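Long-range contacts in aerobactin synthase IucA (Klebsiella pneumoniae subsp. pneumoniae, PDB 5JM8), which binds ATP and magnesium and, as an NRPS-independent siderophore (NIS) synthetase, probably catalyses an ATP-dependent ligation step in the assembly of the siderophore aerobactin: residues W128-R132 with P372-L378; A141-L145 with L260-S264; L410-F414 with F482-L487; E417-V423 with S451-A457. All coordinates share one frame. Residues are numbered along the deposited sequence.

Interaction 1 of 4, residues W128-R132 with P372-L378; sequences WAALR and PDGGDSL
The indole of Trp128 (chi1 t, chi2 96°) forms the apolar centre, with Pro372 laid over one face of its six-membered ring: Pro372 CD stands 3.9 Å from the ring centroid, 13° off the normal, a CH-pi contact. Leu378 (m, t) fills in beside it, Leu378 CD1 lying 4.1 Å from Trp128 CZ2 and Leu378 CD2 3.8 Å from Leu131 CB. Residues 128-132 keep helical phi/psi without the regular bonding, while 372-377 is a loop with phi 83° at Gly374. The backbones are closest at Arg132 and Leu378, CA to CA 5.9 Å. Outward, the extended Arg132 side chain (m, t, t) presents the edge of its guanidinium to the loop. Arg132 NE donates to Asp376 O (2.6 Å, 168°), and Arg132 NH2 and NH1 reach Asp373 OD1 (2.6 Å) and Asp373 OD2 (3.1 Å) in a bidentate salt bridge. Asp373 OD1 also accepts from Gly375 N (2.8 Å), an Asx turn, so the same oxygen serves both the loop and Arg132. Asp376 turns its carboxylate to Lys384, and Trp128 NE1 bonds Ala144 O. The contact joins the connection between helices 101-124 and 138-142 to the loop entering helix 378-390, whose N-cap position is Ser377.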
# COMPACT_ATOMS: atom_id res chain seq x y z
N TRP A 128 2.26 -22.72 -5.44
CA TRP A 128 1.90 -22.59 -6.84
C TRP A 128 0.39 -22.64 -7.07
O TRP A 128 -0.17 -21.78 -7.75
CB TRP A 128 2.58 -23.68 -7.68
CG TRP A 128 2.51 -23.37 -9.15
CD1 TRP A 128 3.46 -22.76 -9.91
CD2 TRP A 128 1.41 -23.64 -10.03
NE1 TRP A 128 3.03 -22.64 -11.21
CE2 TRP A 128 1.77 -23.17 -11.31
CE3 TRP A 128 0.15 -24.24 -9.86
CZ2 TRP A 128 0.93 -23.28 -12.41
CZ3 TRP A 128 -0.68 -24.35 -10.96
CH2 TRP A 128 -0.29 -23.87 -12.22
N ALA A 129 -0.27 -23.64 -6.49
CA ALA A 129 -1.72 -23.79 -6.67
C ALA A 129 -2.49 -22.58 -6.16
O ALA A 129 -3.58 -22.28 -6.64
CB ALA A 129 -2.20 -25.05 -5.96
N ALA A 130 -1.91 -21.87 -5.19
CA ALA A 130 -2.55 -20.70 -4.61
C ALA A 130 -2.51 -19.49 -5.54
O ALA A 130 -3.23 -18.51 -5.33
CB ALA A 130 -1.90 -20.35 -3.28
N LEU A 131 -1.67 -19.56 -6.58
CA LEU A 131 -1.58 -18.48 -7.57
C LEU A 131 -2.86 -18.35 -8.39
O LEU A 131 -3.11 -17.31 -8.99
CB LEU A 131 -0.39 -18.73 -8.51
CG LEU A 131 1.02 -18.68 -7.92
CD1 LEU A 131 2.05 -18.97 -9.00
CD2 LEU A 131 1.30 -17.33 -7.26
N ARG A 132 -3.65 -19.41 -8.42
CA ARG A 132 -4.94 -19.40 -9.11
C ARG A 132 -5.95 -18.45 -8.48
O ARG A 132 -6.95 -18.09 -9.10
CB ARG A 132 -5.54 -20.81 -9.13
CG ARG A 132 -4.76 -21.85 -9.91
CD ARG A 132 -5.52 -23.16 -9.95
NE ARG A 132 -4.83 -24.17 -10.74
CZ ARG A 132 -4.22 -25.24 -10.23
NH1 ARG A 132 -4.21 -25.47 -8.93
NH2 ARG A 132 -3.62 -26.09 -11.05
N PRO A 372 1.06 -28.24 -13.19
CA PRO A 372 1.76 -29.45 -12.73
C PRO A 372 0.86 -30.42 -11.97
O PRO A 372 1.07 -31.63 -12.03
CB PRO A 372 2.85 -28.89 -11.81
CG PRO A 372 3.11 -27.53 -12.33
CD PRO A 372 1.78 -27.02 -12.79
N ASP A 373 -0.14 -29.89 -11.26
CA ASP A 373 -1.05 -30.72 -10.48
C ASP A 373 -2.29 -31.13 -11.27
O ASP A 373 -3.19 -31.78 -10.73
CB ASP A 373 -1.47 -29.99 -9.20
CG ASP A 373 -2.18 -28.67 -9.47
OD1 ASP A 373 -2.65 -28.45 -10.61
OD2 ASP A 373 -2.27 -27.85 -8.54
N GLY A 374 -2.34 -30.74 -12.54
CA GLY A 374 -3.43 -31.13 -13.41
C GLY A 374 -4.67 -30.27 -13.29
O GLY A 374 -5.69 -30.55 -13.90
N GLY A 375 -4.57 -29.21 -12.48
CA GLY A 375 -5.69 -28.31 -12.29
C GLY A 375 -5.75 -27.24 -13.36
O GLY A 375 -5.16 -27.39 -14.43
N ASP A 376 -6.47 -26.15 -13.08
CA ASP A 376 -6.58 -25.03 -14.00
C ASP A 376 -5.23 -24.38 -14.26
O ASP A 376 -4.50 -24.04 -13.33
CB ASP A 376 -7.53 -23.96 -13.45
CG ASP A 376 -8.96 -24.45 -13.34
OD1 ASP A 376 -9.30 -25.49 -13.94
OD2 ASP A 376 -9.76 -23.77 -12.65
N SER A 377 -4.90 -24.18 -15.54
CA SER A 377 -3.78 -23.34 -15.90
C SER A 377 -4.09 -21.92 -15.43
O SER A 377 -5.26 -21.58 -15.22
CB SER A 377 -3.51 -23.38 -17.40
OG SER A 377 -4.59 -22.82 -18.12
N LEU A 378 -3.06 -21.10 -15.26
CA LEU A 378 -3.25 -19.75 -14.73
C LEU A 378 -4.03 -18.87 -15.69
O LEU A 378 -4.61 -17.86 -15.29
CB LEU A 378 -1.90 -19.12 -14.42
CG LEU A 378 -1.14 -19.78 -13.26
CD1 LEU A 378 0.29 -19.26 -13.19
CD2 LEU A 378 -1.86 -19.56 -11.93

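Interaction 2 of 4, residues A141-L145 with L260-S264; sequences AEQAL and LPTTS. With ATP (adenosine-5'-triphosphate), chain I.
This is a buried helix-end to strand-end contact at the wall of the ATP pocket, within the IucA/IucC family region: the end of helix 138-142 meets the turn that leaves strand 258-261, an edge strand of the large antiparallel sheet, toward strand 267-269. Ala141 and Glu142 are helical, Gln143-Leu145 unwind, and Leu260-Pro261 are extended before the chain bends at Thr263 (phi/psi -49/-31). The backbones come closest at Glu142 and Thr262, 4.9 Å between CA atoms. Glu142, folded back by m, m rotamers, supplies the main polar link: its OE1 accepts from both Thr263 N (3.2 Å, 170°) and Thr263 OG1 (2.8 Å), while its other carboxylate oxygen takes part in a salt bridge with Arg446. Thr263 OG1 is also bonded to Gln429, a magnesium ligand, which ties the turn to the metal site. Gln143 (m, t) reaches toward the strand; its NE2 sits 3.6 Å from Leu260 CB and makes a weak bond to Pro261 O (3.4 Å), its stronger partner being Pro175 O. Leu145 (t, p) points toward the turn, with CD2 4.2 Å from Thr263 CG2, and the same methyl is 3.5 Å from C8 of the ATP adenine. The two segments therefore meet the nucleotide at different places, Leu145 at the base and Ser264 at the triphosphate, where Ser264 OG donates to the gamma-phosphate oxygen O1G of ATP at 2.6 Å.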
# COMPACT_ATOMS: atom_id res chain seq x y z
N ALA A 141 4.27 -13.92 -12.11
CA ALA A 141 4.13 -14.65 -13.37
C ALA A 141 5.49 -15.10 -13.90
O ALA A 141 5.62 -16.19 -14.45
CB ALA A 141 3.43 -13.78 -14.41
N GLU A 142 6.50 -14.26 -13.71
CA GLU A 142 7.83 -14.54 -14.25
C GLU A 142 8.50 -15.72 -13.56
O GLU A 142 9.46 -16.29 -14.09
CB GLU A 142 8.73 -13.31 -14.12
CG GLU A 142 8.41 -12.19 -15.08
CD GLU A 142 8.55 -12.60 -16.54
OE1 GLU A 142 9.40 -13.45 -16.84
OE2 GLU A 142 7.79 -12.06 -17.38
N GLN A 143 8.01 -16.08 -12.38
CA GLN A 143 8.59 -17.18 -11.61
C GLN A 143 7.62 -18.34 -11.44
O GLN A 143 7.88 -19.28 -10.68
CB GLN A 143 9.04 -16.68 -10.24
CG GLN A 143 10.19 -15.69 -10.30
CD GLN A 143 10.66 -15.26 -8.93
OE1 GLN A 143 9.88 -15.18 -7.98
NE2 GLN A 143 11.96 -14.99 -8.81
N ALA A 144 6.50 -18.29 -12.16
CA ALA A 144 5.46 -19.31 -12.03
C ALA A 144 5.58 -20.40 -13.09
O ALA A 144 4.79 -21.35 -13.10
CB ALA A 144 4.08 -18.66 -12.11
N LEU A 145 6.57 -20.28 -13.97
CA LEU A 145 6.80 -21.29 -14.99
C LEU A 145 7.71 -22.40 -14.46
O LEU A 145 8.91 -22.20 -14.27
CB LEU A 145 7.41 -20.66 -16.25
CG LEU A 145 7.67 -21.61 -17.43
CD1 LEU A 145 6.36 -22.12 -18.01
CD2 LEU A 145 8.49 -20.91 -18.51
N LEU A 260 14.91 -10.39 -8.86
CA LEU A 260 14.24 -11.65 -9.15
C LEU A 260 14.65 -12.18 -10.52
O LEU A 260 14.45 -11.50 -11.53
CB LEU A 260 12.72 -11.47 -9.12
CG LEU A 260 12.01 -11.45 -7.76
CD1 LEU A 260 12.42 -10.27 -6.91
CD2 LEU A 260 10.51 -11.45 -7.99
N PRO A 261 15.24 -13.39 -10.58
CA PRO A 261 15.44 -13.96 -11.91
C PRO A 261 14.10 -14.24 -12.60
O PRO A 261 13.21 -14.81 -11.98
CB PRO A 261 16.21 -15.26 -11.64
CG PRO A 261 16.03 -15.54 -10.19
CD PRO A 261 15.87 -14.21 -9.53
N THR A 262 13.97 -13.84 -13.86
CA THR A 262 12.73 -14.01 -14.60
C THR A 262 12.75 -15.33 -15.37
O THR A 262 13.67 -16.13 -15.21
CB THR A 262 12.48 -12.84 -15.56
OG1 THR A 262 13.47 -12.84 -16.60
CG2 THR A 262 12.53 -11.52 -14.82
N THR A 263 11.74 -15.53 -16.21
CA THR A 263 11.62 -16.76 -17.00
C THR A 263 12.90 -17.13 -17.75
O THR A 263 13.18 -18.31 -17.96
CB THR A 263 10.48 -16.64 -18.04
OG1 THR A 263 10.49 -15.32 -18.62
CG2 THR A 263 9.12 -16.89 -17.39
N SER A 264 13.68 -16.12 -18.13
CA SER A 264 14.90 -16.33 -18.91
C SER A 264 16.14 -16.45 -18.04
O SER A 264 17.25 -16.60 -18.55
CB SER A 264 15.08 -15.18 -19.91
OG SER A 264 15.05 -13.93 -19.24
PG ATP I . 14.95 -12.12 -22.19
O1G ATP I . 15.29 -11.79 -20.76
O2G ATP I . 13.47 -12.14 -22.48
O3G ATP I . 15.75 -11.34 -23.21
PB ATP I . 16.21 -14.36 -23.56
O1B ATP I . 17.07 -15.45 -22.97
O2B ATP I . 16.85 -13.30 -24.43
O3B ATP I . 15.37 -13.68 -22.36
PA ATP I . 15.17 -16.22 -25.48
O1A ATP I . 16.56 -16.12 -26.06
O2A ATP I . 13.97 -16.14 -26.39
O3A ATP I . 15.01 -15.05 -24.38
O5' ATP I . 15.03 -17.55 -24.60
C5' ATP I . 13.78 -17.79 -23.95
C4' ATP I . 13.96 -18.56 -22.65
O4' ATP I . 12.66 -18.80 -22.10
C3' ATP I . 14.64 -19.91 -22.84
O3' ATP I . 15.71 -20.04 -21.89
C2' ATP I . 13.56 -20.95 -22.59
O2' ATP I . 14.03 -22.03 -21.80
C1' ATP I . 12.46 -20.19 -21.85
N9 ATP I . 11.11 -20.58 -22.33
C8 ATP I . 10.16 -21.11 -21.54
N7 ATP I . 9.04 -21.37 -22.24
C5 ATP I . 9.27 -21.00 -23.52
C6 ATP I . 8.49 -20.99 -24.77
N6 ATP I . 7.22 -21.46 -24.78
N1 ATP I . 9.10 -20.52 -25.89
C2 ATP I . 10.36 -20.06 -25.87
N3 ATP I . 11.12 -20.03 -24.76
C4 ATP I . 10.64 -20.48 -23.57

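Interaction 3 of 4, residues L410-F414 with F482-L487; sequences LKPLF and FPYYLL
Phe414 (chi1 m, chi2 -75°) takes Leu486 over one face of its ring: Leu486 CD2 lies 3.9 Å from the Phe414 centroid, 25° off the normal, a CH-pi contact. The edge of Phe482 (chi1 t, chi2 87°) is also turned toward the Phe414 face in an offset edge-to-face pair, with centroids 5.3 Å apart, planes at 72°, and Phe414 CE1 3.4 Å from Phe482 CE2. Leu487 CD1 stands near the Phe414 ring plane, 4.4 Å from CZ. These side chains join two near-antiparallel helices, 394-420 and 475-500, whose short segments run at 162° with axes 12.1 Å apart. The nearest CA atoms, Leu410 and Leu486, are 7.8 Å apart. Both helices are kinked at proline: Pro412 N lacks its bond to the preceding turn, as do the N atoms of Pro483 and Tyr484, and a wider pi-type turn follows at 484-487. Leu486 (t, p) fills the centre of the interface, its CD1 reaching Leu410 CD2 at 3.6 Å and Leu413 CD1 at 3.7 Å, while Phe482 CZ approaches Leu413 O at 3.8 Å. Leu517 of helix 506-521 packs on Leu410, Phe414 and Leu487, and helix 528-535 adds Leu530 against Phe414 and Cys529 against Phe482.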
# COMPACT_ATOMS: atom_id res chain seq x y z
N LEU A 410 -1.70 -9.52 -31.40
CA LEU A 410 -1.39 -9.86 -32.78
C LEU A 410 -1.45 -8.65 -33.70
O LEU A 410 -0.62 -8.51 -34.60
CB LEU A 410 -2.35 -10.94 -33.29
CG LEU A 410 -2.33 -12.28 -32.54
CD1 LEU A 410 -3.29 -13.25 -33.19
CD2 LEU A 410 -0.92 -12.87 -32.49
N LYS A 411 -2.41 -7.76 -33.47
CA LYS A 411 -2.62 -6.62 -34.37
C LYS A 411 -1.39 -5.71 -34.46
O LYS A 411 -0.90 -5.45 -35.55
CB LYS A 411 -3.85 -5.82 -33.94
CG LYS A 411 -4.30 -4.79 -34.97
CD LYS A 411 -5.62 -4.15 -34.57
N PRO A 412 -0.88 -5.22 -33.31
CA PRO A 412 0.29 -4.35 -33.42
C PRO A 412 1.52 -5.03 -34.03
O PRO A 412 2.31 -4.37 -34.69
CB PRO A 412 0.57 -3.94 -31.97
CG PRO A 412 -0.15 -4.95 -31.13
CD PRO A 412 -1.35 -5.34 -31.92
N LEU A 413 1.66 -6.33 -33.80
CA LEU A 413 2.85 -7.05 -34.25
C LEU A 413 2.84 -7.36 -35.74
O LEU A 413 3.86 -7.22 -36.42
CB LEU A 413 3.00 -8.35 -33.45
CG LEU A 413 3.35 -8.18 -31.97
CD1 LEU A 413 3.21 -9.50 -31.23
CD2 LEU A 413 4.76 -7.62 -31.80
N PHE A 414 1.68 -7.77 -36.26
CA PHE A 414 1.54 -8.02 -37.70
C PHE A 414 1.56 -6.71 -38.49
O PHE A 414 2.00 -6.68 -39.64
CB PHE A 414 0.23 -8.76 -37.99
CG PHE A 414 0.31 -10.25 -37.77
CD1 PHE A 414 0.97 -11.06 -38.68
CD2 PHE A 414 -0.30 -10.84 -36.68
CE1 PHE A 414 1.04 -12.43 -38.49
CE2 PHE A 414 -0.24 -12.20 -36.48
CZ PHE A 414 0.43 -13.00 -37.39
N PHE A 482 8.57 -15.94 -38.34
CA PHE A 482 7.52 -15.11 -37.75
C PHE A 482 6.22 -15.85 -37.43
O PHE A 482 5.68 -15.70 -36.33
CB PHE A 482 7.23 -13.94 -38.68
CG PHE A 482 6.40 -12.86 -38.05
CD1 PHE A 482 7.00 -11.84 -37.32
CD2 PHE A 482 5.02 -12.87 -38.17
CE1 PHE A 482 6.24 -10.85 -36.74
CE2 PHE A 482 4.26 -11.88 -37.59
CZ PHE A 482 4.87 -10.87 -36.87
N PRO A 483 5.69 -16.65 -38.37
CA PRO A 483 4.46 -17.37 -38.02
C PRO A 483 4.68 -18.50 -37.02
O PRO A 483 3.73 -18.91 -36.35
CB PRO A 483 3.98 -17.92 -39.37
CG PRO A 483 5.18 -17.93 -40.24
CD PRO A 483 6.03 -16.79 -39.80
N TYR A 484 5.90 -19.02 -36.91
CA TYR A 484 6.21 -20.01 -35.88
C TYR A 484 6.07 -19.40 -34.50
O TYR A 484 5.26 -19.84 -33.69
CB TYR A 484 7.63 -20.57 -36.05
CG TYR A 484 8.14 -21.28 -34.80
CD1 TYR A 484 7.54 -22.45 -34.35
CD2 TYR A 484 9.21 -20.77 -34.08
CE1 TYR A 484 8.00 -23.10 -33.21
CE2 TYR A 484 9.68 -21.41 -32.94
CZ TYR A 484 9.07 -22.57 -32.51
OH TYR A 484 9.54 -23.19 -31.38
N TYR A 485 6.87 -18.37 -34.24
CA TYR A 485 6.90 -17.74 -32.93
C TYR A 485 5.54 -17.20 -32.51
O TYR A 485 5.13 -17.36 -31.36
CB TYR A 485 7.93 -16.61 -32.90
CG TYR A 485 9.36 -17.09 -32.97
CD1 TYR A 485 10.01 -17.58 -31.85
CD2 TYR A 485 10.07 -17.04 -34.16
CE1 TYR A 485 11.32 -18.02 -31.92
CE2 TYR A 485 11.38 -17.47 -34.24
CZ TYR A 485 12.00 -17.96 -33.11
OH TYR A 485 13.31 -18.39 -33.18
N LEU A 486 4.83 -16.57 -33.45
CA LEU A 486 3.68 -15.74 -33.10
C LEU A 486 2.34 -16.46 -33.15
O LEU A 486 1.36 -15.99 -32.57
CB LEU A 486 3.64 -14.51 -34.01
CG LEU A 486 2.59 -13.44 -33.69
CD1 LEU A 486 2.64 -13.00 -32.23
CD2 LEU A 486 2.78 -12.24 -34.60
N LEU A 487 2.28 -17.61 -33.83
CA LEU A 487 1.04 -18.38 -33.91
C LEU A 487 1.20 -19.77 -33.30
O LEU A 487 0.36 -20.20 -32.51
CB LEU A 487 0.57 -18.51 -35.36
CG LEU A 487 -0.02 -17.23 -35.96
CD1 LEU A 487 -0.05 -17.33 -37.47
CD2 LEU A 487 -1.41 -16.97 -35.40

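Interaction 4 of 4, residues E417-V423 with S451-A457; sequences EADYGLV and SAFMPHA
Strand 422-424 pairs with 451-453 in a two-stranded antiparallel ladder. Val423 and Ala452 form the hydrogen-bonded pair (CA-CA 4.8 Å): Val423 N donates to Ala452 O at 2.6 Å and Ala452 N returns to Val423 O at 2.8 Å. Leu422 and Phe453 are the non-hydrogen-bonded pair (CA-CA 4.9 Å); beyond them Gly421 O accepts from Met454 N (2.8 Å, 172°). This satisfies N and O of Val423 and Ala452, Gly421 O and Met454 N, while Ser451 OG bonds Cys448 O and Ser451 O takes Asn471 ND2. CA-H...O contacts join Phe453 CA to Gly421 O (3.4 Å) and Ser451 CA to Val423 O (3.3 Å). Gly421 leaves the end of helix 394-420 with phi 84°. An ideal CB there would lie 2.7 Å from Ala457 CB and jam against the preceding carbonyl, so glycine is required. Glu417 O takes the donor His456 NE2 (3.0 Å, 159°; chi1 p) and a weak bond from Gly421 N (2.9 Å), so the imidazole ties the helix end to 451-457; Ala457 N closes back on Met454 O (3.0 Å) in a 3-10 turn. Leu422 CD1 meets Phe453 CE1 at 3.6 Å on one face; Val423 packs on the other, CB to Ala452 CB at 3.9 Å and CG2 to Met454 SD at 3.6 Å. Helix 294-306 touches the Leu422 and Phe453 side chains, while Leu478 and Phe482 of helix 475-500 pack against Val423.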
# COMPACT_ATOMS: atom_id res chain seq x y z
N GLU A 417 5.21 -5.10 -38.82
CA GLU A 417 5.97 -5.72 -39.90
C GLU A 417 5.45 -5.29 -41.27
O GLU A 417 6.22 -4.93 -42.16
CB GLU A 417 5.92 -7.24 -39.79
CG GLU A 417 6.69 -7.99 -40.88
CD GLU A 417 5.94 -8.06 -42.21
OE1 GLU A 417 4.72 -8.34 -42.19
OE2 GLU A 417 6.57 -7.83 -43.26
N ALA A 418 4.13 -5.34 -41.45
CA ALA A 418 3.54 -5.07 -42.75
C ALA A 418 3.69 -3.61 -43.16
O ALA A 418 4.18 -3.31 -44.25
CB ALA A 418 2.07 -5.45 -42.73
N ASP A 419 3.28 -2.69 -42.29
CA ASP A 419 3.24 -1.28 -42.64
C ASP A 419 4.58 -0.56 -42.48
O ASP A 419 4.85 0.40 -43.21
CB ASP A 419 2.17 -0.56 -41.80
CG ASP A 419 0.76 -1.02 -42.14
OD1 ASP A 419 0.60 -1.86 -43.06
OD2 ASP A 419 -0.20 -0.54 -41.50
N TYR A 420 5.41 -1.01 -41.55
CA TYR A 420 6.67 -0.32 -41.24
C TYR A 420 7.92 -1.18 -41.46
O TYR A 420 9.03 -0.67 -41.49
CB TYR A 420 6.66 0.17 -39.79
CG TYR A 420 5.54 1.14 -39.47
CD1 TYR A 420 4.25 0.68 -39.20
CD2 TYR A 420 5.77 2.51 -39.43
CE1 TYR A 420 3.23 1.56 -38.91
CE2 TYR A 420 4.75 3.39 -39.14
CZ TYR A 420 3.48 2.91 -38.88
OH TYR A 420 2.46 3.79 -38.59
N GLY A 421 7.73 -2.49 -41.60
CA GLY A 421 8.85 -3.39 -41.87
C GLY A 421 9.61 -3.83 -40.63
O GLY A 421 10.72 -4.36 -40.73
N LEU A 422 9.01 -3.62 -39.46
CA LEU A 422 9.63 -4.00 -38.19
C LEU A 422 9.23 -5.41 -37.78
O LEU A 422 8.05 -5.70 -37.58
CB LEU A 422 9.25 -3.00 -37.10
CG LEU A 422 9.63 -3.37 -35.66
CD1 LEU A 422 11.13 -3.54 -35.51
CD2 LEU A 422 9.11 -2.32 -34.70
N VAL A 423 10.22 -6.28 -37.62
CA VAL A 423 9.99 -7.65 -37.22
C VAL A 423 10.30 -7.83 -35.74
O VAL A 423 11.45 -7.72 -35.32
CB VAL A 423 10.84 -8.64 -38.05
CG1 VAL A 423 10.54 -10.08 -37.65
CG2 VAL A 423 10.59 -8.43 -39.53
N SER A 451 14.65 -8.56 -32.60
CA SER A 451 14.21 -7.52 -33.52
C SER A 451 14.93 -7.65 -34.85
O SER A 451 16.13 -7.90 -34.89
CB SER A 451 14.45 -6.13 -32.93
OG SER A 451 15.83 -5.88 -32.73
N ALA A 452 14.17 -7.50 -35.94
CA ALA A 452 14.74 -7.54 -37.28
C ALA A 452 13.94 -6.63 -38.20
O ALA A 452 12.83 -6.22 -37.86
CB ALA A 452 14.75 -8.96 -37.80
N PHE A 453 14.50 -6.33 -39.36
CA PHE A 453 13.89 -5.37 -40.28
C PHE A 453 13.76 -5.93 -41.69
O PHE A 453 14.65 -6.60 -42.20
CB PHE A 453 14.71 -4.08 -40.30
CG PHE A 453 14.91 -3.47 -38.93
CD1 PHE A 453 13.91 -2.70 -38.36
CD2 PHE A 453 16.08 -3.68 -38.22
CE1 PHE A 453 14.08 -2.14 -37.11
CE2 PHE A 453 16.25 -3.12 -36.97
CZ PHE A 453 15.25 -2.35 -36.41
N MET A 454 12.61 -5.65 -42.30
CA MET A 454 12.34 -6.07 -43.67
C MET A 454 12.97 -5.07 -44.63
O MET A 454 13.35 -3.98 -44.23
CB MET A 454 10.84 -6.18 -43.91
CG MET A 454 10.15 -7.17 -42.98
SD MET A 454 10.88 -8.80 -43.07
CE MET A 454 10.55 -9.24 -44.77
N PRO A 455 13.08 -5.45 -45.91
CA PRO A 455 13.63 -4.54 -46.92
C PRO A 455 12.90 -3.20 -46.98
O PRO A 455 13.54 -2.18 -47.23
CB PRO A 455 13.47 -5.32 -48.22
CG PRO A 455 13.50 -6.75 -47.81
CD PRO A 455 12.82 -6.79 -46.47
N HIS A 456 11.59 -3.21 -46.75
CA HIS A 456 10.79 -2.00 -46.88
C HIS A 456 10.83 -1.14 -45.61
O HIS A 456 10.06 -0.18 -45.47
CB HIS A 456 9.34 -2.34 -47.25
CG HIS A 456 8.67 -3.29 -46.30
ND1 HIS A 456 8.86 -4.65 -46.34
CD2 HIS A 456 7.79 -3.07 -45.29
CE1 HIS A 456 8.14 -5.23 -45.40
NE2 HIS A 456 7.48 -4.29 -44.75
N ALA A 457 11.73 -1.48 -44.70
CA ALA A 457 12.04 -0.62 -43.56
C ALA A 457 13.33 0.15 -43.83
O ALA A 457 13.75 0.98 -43.03
CB ALA A 457 12.18 -1.45 -42.28

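From the N terminus, interaction 1 opens first, at 128-132, and closes at 372-378. Interaction 2 is nested within that long loop, running from 141-145 to 260-264, and the two touch through Trp128 and Ala144, so the chain before helix 138-142 is tied to the ATP-pocket wall. Interaction 3 starts only after interaction 1 has closed; it joins helices 394-420 and 475-500, and interaction 4 is nested inside it, bringing the end of helix 394-420 and strand 422-424 to 451-457. Interactions 3 and 4 share that helix and meet at Phe482 and Val423. The two nested pairs therefore lie in series, with interactions 1 and 4 on opposite sides of the chain's centre, their centres about 39 Å apart.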